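PDB 3CK6: zinc transport protein ZntB from Vibrio parahaemolyticus RIMD 2210633, which probably mediates zinc uptake as a zinc-proton symporter of the CorA metal ion transporter family, its cytoplasmic domain forming a funnel-shaped homopentamer. Local coordinates for residues Gln190-Ile198 / Tyr212-Thr220; Arg38-Leu47 / Ala55-Asp63. The protein carries 1 engineered substitution. All coordinates share one frame; numbering follows the deposited sequence.

In the fold
In a chain that joins a mixed beta sheet to long helices, the two contacts illustrate how each part is built. Contact 2 comes first along the chain: helices 43-49 and 54-60 pair with one another and lie against the sheet, touching strands 106-111 and 77-83. Contact 1 follows, pairing helix 173-199 with the long helix 209-246, and it reaches strand 77-83 as well, through Gln190, Ala193 and Leu197. The centres of contact 1 and contact 2 lie about 26 Å apart. Their nearest atoms are about 11 Å apart, so the two do not touch. Across subunits they do meet: Phe214 of segment 212-220 stacks on His59 of a neighbouring subunit, a residue of segment 55-63, so the two regions share one of the interfaces between subunits of the homopentamer.

Contact 1 of 2, residues Gln190-Ile198 / Tyr212-Thr220; sequences QQYAIRDLI and YRFAHNNIT
The antiparallel pairing of helices 173-199 and 209-246 is a packing of long helices in the funnel-shaped domain, and segments 190-198 and 212-220 form one part of it, their axes 9.3 Å apart at 163°. At its middle, the side chain of His216 is a knob in a hole made by Gln191, Ile194, Arg195 and Ile198. With its CG turned trans to the backbone N (chi1 -174°), the imidazole reaches across to the other helix: Arg195 CA lies over one face, while the carbonyl oxygen of Gln191 stands at the ring edge, 3.7 Å from His216 CD2. At the root of the side chain, His216 CB rests 3.7 Å from Ile198 CD1.

Apolar branches continue the seam along one flank of this knob. Ile194 CD1 meets Ile219 CG2 at 3.9 Å, and Leu197 CD2 approaches Tyr212 CE2 at 3.8 Å. The phenol of Tyr212 ends elsewhere, its OH hydrogen-bonded to Ala135 O. Toward the connection between the helices, which includes helix 203-206, Ile198 CG2 sits over the centre of the Arg213 guanidinium, 3.5 Å from Arg213 CZ, so a methyl covers one face of a charged plane whose NH2 is hydrogen-bonded to Pro209 O. Toward the other end, the extended chain of Gln191 lies against Thr220, with Gln191 CD 3.6 Å from Thr220 OG1. That hydroxyl is already committed, donating to His216 O at 2.8 Å. Helix 134-161 also packs here, Ile142 against Ile194 and Leu138 against Tyr212. A side chain seated among four residues of a partner helix, as His216 is, is a knob-into-hole contact of an antiparallel helix pair, here between two long helices of the funnel domain.

Contact 2 of 2, residues Arg38-Leu47 / Ala55-Asp63; sequences RLHPDIRGWL and ATVDHLLAD. Engineered in segment 38-47: Gly45 (natural residue Ser).
Charge pairing joins Arg44 to Asp58 across segments 38-47 and 55-63. Both terminal nitrogens of the arginine turn to a single carboxylate oxygen: Arg44 NH2 donates to Asp58 OD1 at 2.8 Å, whereas the bond from Arg44 NH1 to the same oxygen is weak. The stronger bond is bent, with an N-H...O angle of 141°, and the guanidinium and carboxylate planes stand 55° apart, so this is not a flat two-oxygen pairing. Extended as far as CD, the Arg44 chain bends at chi3 (-69°), which lays one face of the guanidinium on Val57, with Val57 CG1 3.5 Å from Arg44 NH2. Glu48 provides a second salt bridge to NH2, and the two acidic partners probably stabilise the positive charge.

The apolar contacts belong to a pair of short helices, 43-49 and 54-60, that run roughly antiparallel against the mixed sheet; Leu47 also touches Ile108, and Leu60 touches Thr110, of strand 106-111. Between the helices Leu47 CB meets Val57 CG2 at 3.8 Å. Closer to the sheet, Leu47 CD1 and Leu60 CD2 touch at 3.8 Å, their side chains nearly perpendicular. Leu61, just past the second helix, inserts its two methyls among three residues: Leu61 CD1 lies 3.8 Å from Arg44 CB, while Leu61 CD2 comes up to Ile43 CG2 and to Arg38 CG.

A carbon-to-carbonyl contact sets Arg38 CD 3.4 Å from Leu60 O. Beyond it Arg38 NH2 hydrogen-bonds to Ser97 O, and Leu60 O accepts from Arg99.

Contact 1 of 2, residues Gln190-Ile198 / Tyr212-Thr220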
loop_
_atom_site.group_PDB
_atom_site.type_symbol
_atom_site.label_atom_id
_atom_site.label_comp_id
_atom_site.label_asym_id
_atom_site.label_seq_id
_atom_site.Cartn_x
_atom_site.Cartn_y
_atom_site.Cartn_z
ATOM N N GLN E 190 10.176 -4.936 13.860
ATOM C CA GLN E 190 11.392 -5.760 13.960
ATOM C C GLN E 190 11.847 -6.217 12.588
ATOM O O GLN E 190 13.045 -6.255 12.297
ATOM C CB GLN E 190 11.131 -6.989 14.831
ATOM C CG GLN E 190 12.385 -7.787 15.259
ATOM C CD GLN E 190 12.458 -7.907 16.781
ATOM O OE1 GLN E 190 12.151 -6.941 17.483
ATOM N NE2 GLN E 190 12.812 -9.094 17.297
ATOM N N GLN E 191 10.888 -6.593 11.753
ATOM C CA GLN E 191 11.194 -6.962 10.369
ATOM C C GLN E 191 11.890 -5.813 9.635
ATOM O O GLN E 191 12.892 -6.029 8.957
ATOM C CB GLN E 191 9.922 -7.386 9.627
ATOM C CG GLN E 191 10.203 -7.967 8.217
ATOM C CD GLN E 191 8.921 -8.260 7.454
ATOM O OE1 GLN E 191 7.987 -8.847 7.983
ATOM N NE2 GLN E 191 8.868 -7.818 6.214
ATOM N N TYR E 192 11.341 -4.605 9.757
ATOM C CA TYR E 192 11.917 -3.444 9.108
ATOM C C TYR E 192 13.287 -3.053 9.684
ATOM O O TYR E 192 14.140 -2.601 8.933
ATOM C CB TYR E 192 10.958 -2.257 9.077
ATOM C CG TYR E 192 9.566 -2.585 8.546
ATOM C CD1 TYR E 192 8.430 -2.075 9.182
ATOM C CD2 TYR E 192 9.383 -3.430 7.438
ATOM C CE1 TYR E 192 7.147 -2.373 8.722
ATOM C CE2 TYR E 192 8.083 -3.745 6.968
ATOM C CZ TYR E 192 6.982 -3.202 7.624
ATOM O OH TYR E 192 5.694 -3.483 7.200
ATOM N N ALA E 193 13.481 -3.239 10.995
ATOM C CA ALA E 193 14.742 -2.943 11.677
ATOM C C ALA E 193 15.852 -3.853 11.136
ATOM O O ALA E 193 16.954 -3.389 10.812
ATOM C CB ALA E 193 14.600 -3.108 13.201
ATOM N N ILE E 194 15.527 -5.133 10.974
ATOM C CA ILE E 194 16.468 -6.092 10.407
ATOM C C ILE E 194 16.760 -5.786 8.928
ATOM O O ILE E 194 17.915 -5.866 8.481
ATOM C CB ILE E 194 15.998 -7.569 10.653
ATOM C CG1 ILE E 194 16.019 -7.869 12.165
ATOM C CG2 ILE E 194 16.905 -8.583 9.832
ATOM C CD1 ILE E 194 15.131 -9.062 12.628
ATOM N N ARG E 195 15.728 -5.425 8.163
ATOM C CA ARG E 195 15.946 -4.998 6.778
ATOM C C ARG E 195 16.911 -3.816 6.736
ATOM O O ARG E 195 17.877 -3.824 5.965
ATOM C CB ARG E 195 14.641 -4.598 6.094
ATOM C CG ARG E 195 14.808 -4.267 4.592
ATOM C CD ARG E 195 13.640 -3.447 4.101
ATOM N NE ARG E 195 13.530 -2.197 4.854
ATOM C CZ ARG E 195 12.385 -1.568 5.103
ATOM N NH1 ARG E 195 11.239 -2.057 4.649
ATOM N NH2 ARG E 195 12.383 -0.445 5.807
ATOM N N ASP E 196 16.630 -2.823 7.584
ATOM C CA ASP E 196 17.415 -1.609 7.658
ATOM C C ASP E 196 18.849 -1.891 8.059
ATOM O O ASP E 196 19.753 -1.316 7.495
ATOM C CB ASP E 196 16.781 -0.596 8.617
ATOM C CG ASP E 196 15.514 0.026 8.057
ATOM O OD1 ASP E 196 15.177 -0.214 6.872
ATOM O OD2 ASP E 196 14.842 0.757 8.806
ATOM N N LEU E 197 19.037 -2.775 9.035
ATOM C CA LEU E 197 20.366 -3.178 9.429
ATOM C C LEU E 197 21.111 -3.757 8.226
ATOM O O LEU E 197 22.259 -3.408 7.989
ATOM C CB LEU E 197 20.308 -4.205 10.548
ATOM C CG LEU E 197 21.606 -4.947 10.869
ATOM C CD1 LEU E 197 22.598 -4.003 11.544
ATOM C CD2 LEU E 197 21.248 -6.116 11.783
ATOM N N ILE E 198 20.448 -4.633 7.477
ATOM C CA ILE E 198 21.092 -5.264 6.287
ATOM C C ILE E 198 21.451 -4.229 5.234
ATOM O O ILE E 198 22.556 -4.248 4.675
ATOM C CB ILE E 198 20.202 -6.390 5.686
ATOM C CG1 ILE E 198 20.119 -7.557 6.669
ATOM C CG2 ILE E 198 20.761 -6.906 4.332
ATOM C CD1 ILE E 198 19.045 -8.596 6.343
ATOM N N TYR E 212 22.520 -13.181 7.606
ATOM C CA TYR E 212 21.614 -12.095 7.995
ATOM C C TYR E 212 20.342 -12.119 7.122
ATOM O O TYR E 212 19.255 -11.860 7.626
ATOM C CB TYR E 212 22.309 -10.721 7.999
ATOM C CG TYR E 212 23.054 -10.396 9.293
ATOM C CD1 TYR E 212 24.378 -10.736 9.442
ATOM C CD2 TYR E 212 22.409 -9.749 10.392
ATOM C CE1 TYR E 212 25.090 -10.452 10.631
ATOM C CE2 TYR E 212 23.144 -9.453 11.601
ATOM C CZ TYR E 212 24.478 -9.822 11.695
ATOM O OH TYR E 212 25.265 -9.553 12.828
ATOM N N ARG E 213 20.475 -12.481 5.844
ATOM C CA ARG E 213 19.287 -12.666 4.997
ATOM C C ARG E 213 18.341 -13.796 5.411
ATOM O O ARG E 213 17.134 -13.622 5.308
ATOM C CB ARG E 213 19.622 -12.788 3.515
ATOM C CG ARG E 213 19.666 -11.450 2.793
ATOM C CD ARG E 213 21.080 -11.085 2.465
ATOM N NE ARG E 213 21.215 -9.793 1.794
ATOM C CZ ARG E 213 22.260 -8.984 1.962
ATOM N NH1 ARG E 213 22.332 -7.826 1.302
ATOM N NH2 ARG E 213 23.229 -9.326 2.809
ATOM N N PHE E 214 18.896 -14.933 5.846
ATOM C CA PHE E 214 18.117 -15.996 6.494
ATOM C C PHE E 214 17.375 -15.493 7.751
ATOM O O PHE E 214 16.218 -15.854 7.979
ATOM C CB PHE E 214 19.010 -17.198 6.850
ATOM C CG PHE E 214 19.749 -17.797 5.664
ATOM C CD1 PHE E 214 19.179 -17.827 4.402
ATOM C CD2 PHE E 214 21.017 -18.346 5.828
ATOM C CE1 PHE E 214 19.871 -18.373 3.307
ATOM C CE2 PHE E 214 21.714 -18.894 4.743
ATOM C CZ PHE E 214 21.138 -18.900 3.485
ATOM N N ALA E 215 18.041 -14.677 8.565
ATOM C CA ALA E 215 17.391 -14.064 9.742
ATOM C C ALA E 215 16.243 -13.134 9.343
ATOM O O ALA E 215 15.175 -13.156 9.948
ATOM C CB ALA E 215 18.409 -13.338 10.630
ATOM N N HIS E 216 16.460 -12.336 8.307
ATOM C CA HIS E 216 15.391 -11.516 7.741
ATOM C C HIS E 216 14.209 -12.360 7.194
ATOM O O HIS E 216 13.049 -12.009 7.400
ATOM C CB HIS E 216 15.946 -10.597 6.639
ATOM C CG HIS E 216 14.936 -9.634 6.115
ATOM N ND1 HIS E 216 14.699 -9.462 4.773
ATOM C CD2 HIS E 216 14.064 -8.817 6.759
ATOM C CE1 HIS E 216 13.731 -8.575 4.608
ATOM N NE2 HIS E 216 13.334 -8.165 5.797
ATOM N N ASN E 217 14.525 -13.441 6.472
ATOM C CA ASN E 217 13.499 -14.359 5.976
ATOM C C ASN E 217 12.699 -14.964 7.141
ATOM O O ASN E 217 11.470 -15.082 7.067
ATOM C CB ASN E 217 14.087 -15.460 5.110
ATOM C CG ASN E 217 13.021 -16.155 4.256
ATOM O OD1 ASN E 217 12.223 -15.494 3.594
ATOM N ND2 ASN E 217 13.013 -17.486 4.266
ATOM N N ASN E 218 13.396 -15.342 8.210
ATOM C CA ASN E 218 12.703 -15.847 9.410
ATOM C C ASN E 218 11.731 -14.867 10.068
ATOM O O ASN E 218 10.635 -15.268 10.468
ATOM C CB ASN E 218 13.698 -16.399 10.438
ATOM C CG ASN E 218 14.319 -17.716 9.982
ATOM O OD1 ASN E 218 13.721 -18.429 9.195
ATOM N ND2 ASN E 218 15.539 -18.014 10.438
ATOM N N ILE E 219 12.131 -13.605 10.221
ATOM C CA ILE E 219 11.222 -12.607 10.838
ATOM C C ILE E 219 10.026 -12.335 9.898
ATOM O O ILE E 219 8.912 -12.202 10.358
ATOM C CB ILE E 219 11.930 -11.295 11.286
ATOM C CG1 ILE E 219 10.949 -10.352 12.032
ATOM C CG2 ILE E 219 12.564 -10.583 10.125
ATOM C CD1 ILE E 219 10.603 -10.839 13.433
ATOM N N THR E 220 10.281 -12.321 8.584
ATOM C CA THR E 220 9.215 -12.153 7.585
ATOM C C THR E 220 8.223 -13.306 7.703
ATOM O O THR E 220 7.016 -13.070 7.774
ATOM C CB THR E 220 9.793 -12.078 6.163
ATOM O OG1 THR E 220 10.734 -11.007 6.115
ATOM C CG2 THR E 220 8.692 -11.837 5.109
HETATM O O HOH W 1 24.160 -5.596 3.046
#

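Contact 2 of 2, residues Arg38-Leu47 / Ala55-Asp63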
loop_
_atom_site.group_PDB
_atom_site.type_symbol
_atom_site.label_atom_id
_atom_site.label_comp_id
_atom_site.label_asym_id
_atom_site.label_seq_id
_atom_site.Cartn_x
_atom_site.Cartn_y
_atom_site.Cartn_z
ATOM N N ARG E 38 19.828 -1.795 31.820
ATOM C CA ARG E 38 19.418 -0.499 31.303
ATOM C C ARG E 38 18.929 0.460 32.400
ATOM O O ARG E 38 19.099 1.677 32.272
ATOM C CB ARG E 38 18.352 -0.680 30.220
ATOM C CG ARG E 38 17.836 0.605 29.593
ATOM C CD ARG E 38 17.223 0.350 28.219
ATOM N NE ARG E 38 15.944 -0.359 28.327
ATOM C CZ ARG E 38 15.734 -1.600 27.891
ATOM N NH1 ARG E 38 14.530 -2.137 28.048
ATOM N NH2 ARG E 38 16.720 -2.303 27.309
ATOM N N LEU E 39 18.353 -0.080 33.475
ATOM C CA LEU E 39 17.758 0.748 34.536
ATOM C C LEU E 39 18.675 1.087 35.701
ATOM O O LEU E 39 18.269 1.755 36.640
ATOM C CB LEU E 39 16.453 0.116 35.062
ATOM C CG LEU E 39 15.314 0.005 34.045
ATOM C CD1 LEU E 39 14.071 -0.614 34.685
ATOM C CD2 LEU E 39 14.975 1.357 33.411
ATOM N N HIS E 40 19.921 0.651 35.637
ATOM C CA HIS E 40 20.859 0.913 36.712
ATOM C C HIS E 40 21.315 2.372 36.672
ATOM O O HIS E 40 21.703 2.852 35.603
ATOM C CB HIS E 40 22.058 -0.016 36.578
ATOM C CG HIS E 40 22.889 -0.103 37.817
ATOM N ND1 HIS E 40 23.773 0.887 38.185
ATOM C CD2 HIS E 40 22.968 -1.059 38.771
ATOM C CE1 HIS E 40 24.357 0.548 39.321
ATOM N NE2 HIS E 40 23.896 -0.635 39.689
ATOM N N PRO E 41 21.295 3.067 37.834
ATOM C CA PRO E 41 21.727 4.470 37.958
ATOM C C PRO E 41 23.066 4.799 37.294
ATOM O O PRO E 41 23.263 5.934 36.852
ATOM C CB PRO E 41 21.863 4.680 39.482
ATOM C CG PRO E 41 21.674 3.320 40.113
ATOM C CD PRO E 41 20.849 2.533 39.132
ATOM N N ASP E 42 23.968 3.820 37.240
ATOM C CA ASP E 42 25.355 4.029 36.793
ATOM C C ASP E 42 25.604 3.944 35.275
ATOM O O ASP E 42 26.685 4.332 34.809
ATOM C CB ASP E 42 26.290 3.026 37.489
ATOM C CG ASP E 42 26.470 3.285 38.998
ATOM O OD1 ASP E 42 25.985 4.302 39.547
ATOM O OD2 ASP E 42 27.116 2.430 39.642
ATOM N N ILE E 43 24.644 3.414 34.509
ATOM C CA ILE E 43 24.905 3.135 33.081
ATOM C C ILE E 43 25.057 4.398 32.225
ATOM O O ILE E 43 25.963 4.474 31.393
ATOM C CB ILE E 43 23.899 2.127 32.443
ATOM C CG1 ILE E 43 24.393 1.712 31.031
ATOM C CG2 ILE E 43 22.474 2.677 32.469
ATOM C CD1 ILE E 43 23.482 0.687 30.312
ATOM N N ARG E 44 24.200 5.392 32.442
ATOM C CA ARG E 44 24.323 6.644 31.704
ATOM C C ARG E 44 25.712 7.277 31.856
ATOM O O ARG E 44 26.283 7.774 30.879
ATOM C CB ARG E 44 23.252 7.660 32.131
ATOM C CG ARG E 44 23.457 9.033 31.496
ATOM C CD ARG E 44 22.364 10.006 31.901
ATOM N NE ARG E 44 21.072 9.660 31.318
ATOM C CZ ARG E 44 20.660 10.032 30.106
ATOM N NH1 ARG E 44 19.444 9.675 29.693
ATOM N NH2 ARG E 44 21.460 10.757 29.309
ATOM N N GLY E 45 26.235 7.289 33.083
ATOM C CA GLY E 45 27.539 7.903 33.355
ATOM C C GLY E 45 28.645 7.202 32.592
ATOM O O GLY E 45 29.512 7.845 31.971
ATOM N N TRP E 46 28.610 5.874 32.639
ATOM C CA TRP E 46 29.566 5.049 31.916
ATOM C C TRP E 46 29.538 5.328 30.412
ATOM O O TRP E 46 30.588 5.540 29.800
ATOM C CB TRP E 46 29.277 3.582 32.198
ATOM C CG TRP E 46 30.222 2.628 31.590
ATOM C CD1 TRP E 46 31.529 2.415 31.940
ATOM C CD2 TRP E 46 29.934 1.713 30.530
ATOM N NE1 TRP E 46 32.075 1.429 31.143
ATOM C CE2 TRP E 46 31.119 0.984 30.270
ATOM C CE3 TRP E 46 28.790 1.446 29.765
ATOM C CZ2 TRP E 46 31.181 -0.010 29.300
ATOM C CZ3 TRP E 46 28.855 0.461 28.788
ATOM C CH2 TRP E 46 30.060 -0.244 28.556
ATOM N N LEU E 47 28.338 5.352 29.835
ATOM C CA LEU E 47 28.170 5.601 28.390
ATOM C C LEU E 47 28.713 6.977 27.974
ATOM O O LEU E 47 29.447 7.101 26.982
ATOM C CB LEU E 47 26.691 5.455 27.997
ATOM C CG LEU E 47 26.145 4.018 28.001
ATOM C CD1 LEU E 47 24.646 4.003 27.855
ATOM C CD2 LEU E 47 26.784 3.167 26.902
ATOM N N ALA E 55 22.256 12.553 23.408
ATOM C CA ALA E 55 20.946 12.270 22.816
ATOM C C ALA E 55 20.778 10.800 22.414
ATOM O O ALA E 55 19.664 10.249 22.473
ATOM C CB ALA E 55 20.684 13.187 21.635
ATOM N N THR E 56 21.888 10.180 22.030
ATOM C CA THR E 56 21.960 8.745 21.725
ATOM C C THR E 56 21.759 7.948 23.001
ATOM O O THR E 56 20.976 6.991 23.017
ATOM C CB THR E 56 23.294 8.374 21.063
ATOM O OG1 THR E 56 23.469 9.161 19.877
ATOM C CG2 THR E 56 23.359 6.900 20.708
ATOM N N VAL E 57 22.424 8.368 24.076
ATOM C CA VAL E 57 22.175 7.787 25.392
ATOM C C VAL E 57 20.686 7.954 25.796
ATOM O O VAL E 57 20.045 6.981 26.211
ATOM C CB VAL E 57 23.126 8.371 26.479
ATOM C CG1 VAL E 57 22.775 7.814 27.842
ATOM C CG2 VAL E 57 24.591 8.038 26.146
ATOM N N ASP E 58 20.151 9.176 25.665
ATOM C CA ASP E 58 18.721 9.450 25.951
ATOM C C ASP E 58 17.830 8.479 25.181
ATOM O O ASP E 58 16.877 7.915 25.740
ATOM C CB ASP E 58 18.323 10.870 25.525
ATOM C CG ASP E 58 18.931 11.971 26.398
ATOM O OD1 ASP E 58 19.536 11.699 27.466
ATOM O OD2 ASP E 58 18.782 13.149 25.997
ATOM N N HIS E 59 18.115 8.287 23.889
ATOM C CA HIS E 59 17.271 7.389 23.102
ATOM C C HIS E 59 17.419 5.950 23.563
ATOM O O HIS E 59 16.414 5.229 23.707
ATOM C CB HIS E 59 17.491 7.512 21.590
ATOM C CG HIS E 59 16.294 7.096 20.775
ATOM N ND1 HIS E 59 16.321 6.033 19.894
ATOM C CD2 HIS E 59 15.041 7.601 20.712
ATOM C CE1 HIS E 59 15.136 5.907 19.319
ATOM N NE2 HIS E 59 14.345 6.850 19.793
ATOM N N LEU E 60 18.666 5.549 23.832
ATOM C CA LEU E 60 18.981 4.185 24.289
ATOM C C LEU E 60 18.297 3.813 25.605
ATOM O O LEU E 60 17.859 2.680 25.781
ATOM C CB LEU E 60 20.493 3.997 24.444
ATOM C CG LEU E 60 21.000 2.554 24.603
ATOM C CD1 LEU E 60 20.988 1.804 23.272
ATOM C CD2 LEU E 60 22.389 2.518 25.233
ATOM N N LEU E 61 18.245 4.768 26.527
ATOM C CA LEU E 61 17.757 4.526 27.867
ATOM C C LEU E 61 16.312 5.014 28.072
ATOM O O LEU E 61 15.831 5.043 29.202
ATOM C CB LEU E 61 18.690 5.193 28.900
ATOM C CG LEU E 61 20.189 4.833 28.888
ATOM C CD1 LEU E 61 20.898 5.572 30.000
ATOM C CD2 LEU E 61 20.421 3.326 28.999
ATOM N N ALA E 62 15.636 5.422 26.998
ATOM C CA ALA E 62 14.311 6.046 27.106
ATOM C C ALA E 62 13.299 5.073 27.712
ATOM O O ALA E 62 13.464 3.860 27.601
ATOM C CB ALA E 62 13.837 6.511 25.724
ATOM N N ASP E 63 12.253 5.593 28.346
ATOM C CA ASP E 63 11.168 4.737 28.825
ATOM C C ASP E 63 10.531 3.947 27.675
ATOM O O ASP E 63 10.424 2.711 27.744
ATOM C CB ASP E 63 10.107 5.560 29.564
ATOM C CG ASP E 63 9.059 4.686 30.252
ATOM O OD1 ASP E 63 9.330 3.474 30.462
ATOM O OD2 ASP E 63 7.958 5.206 30.591
#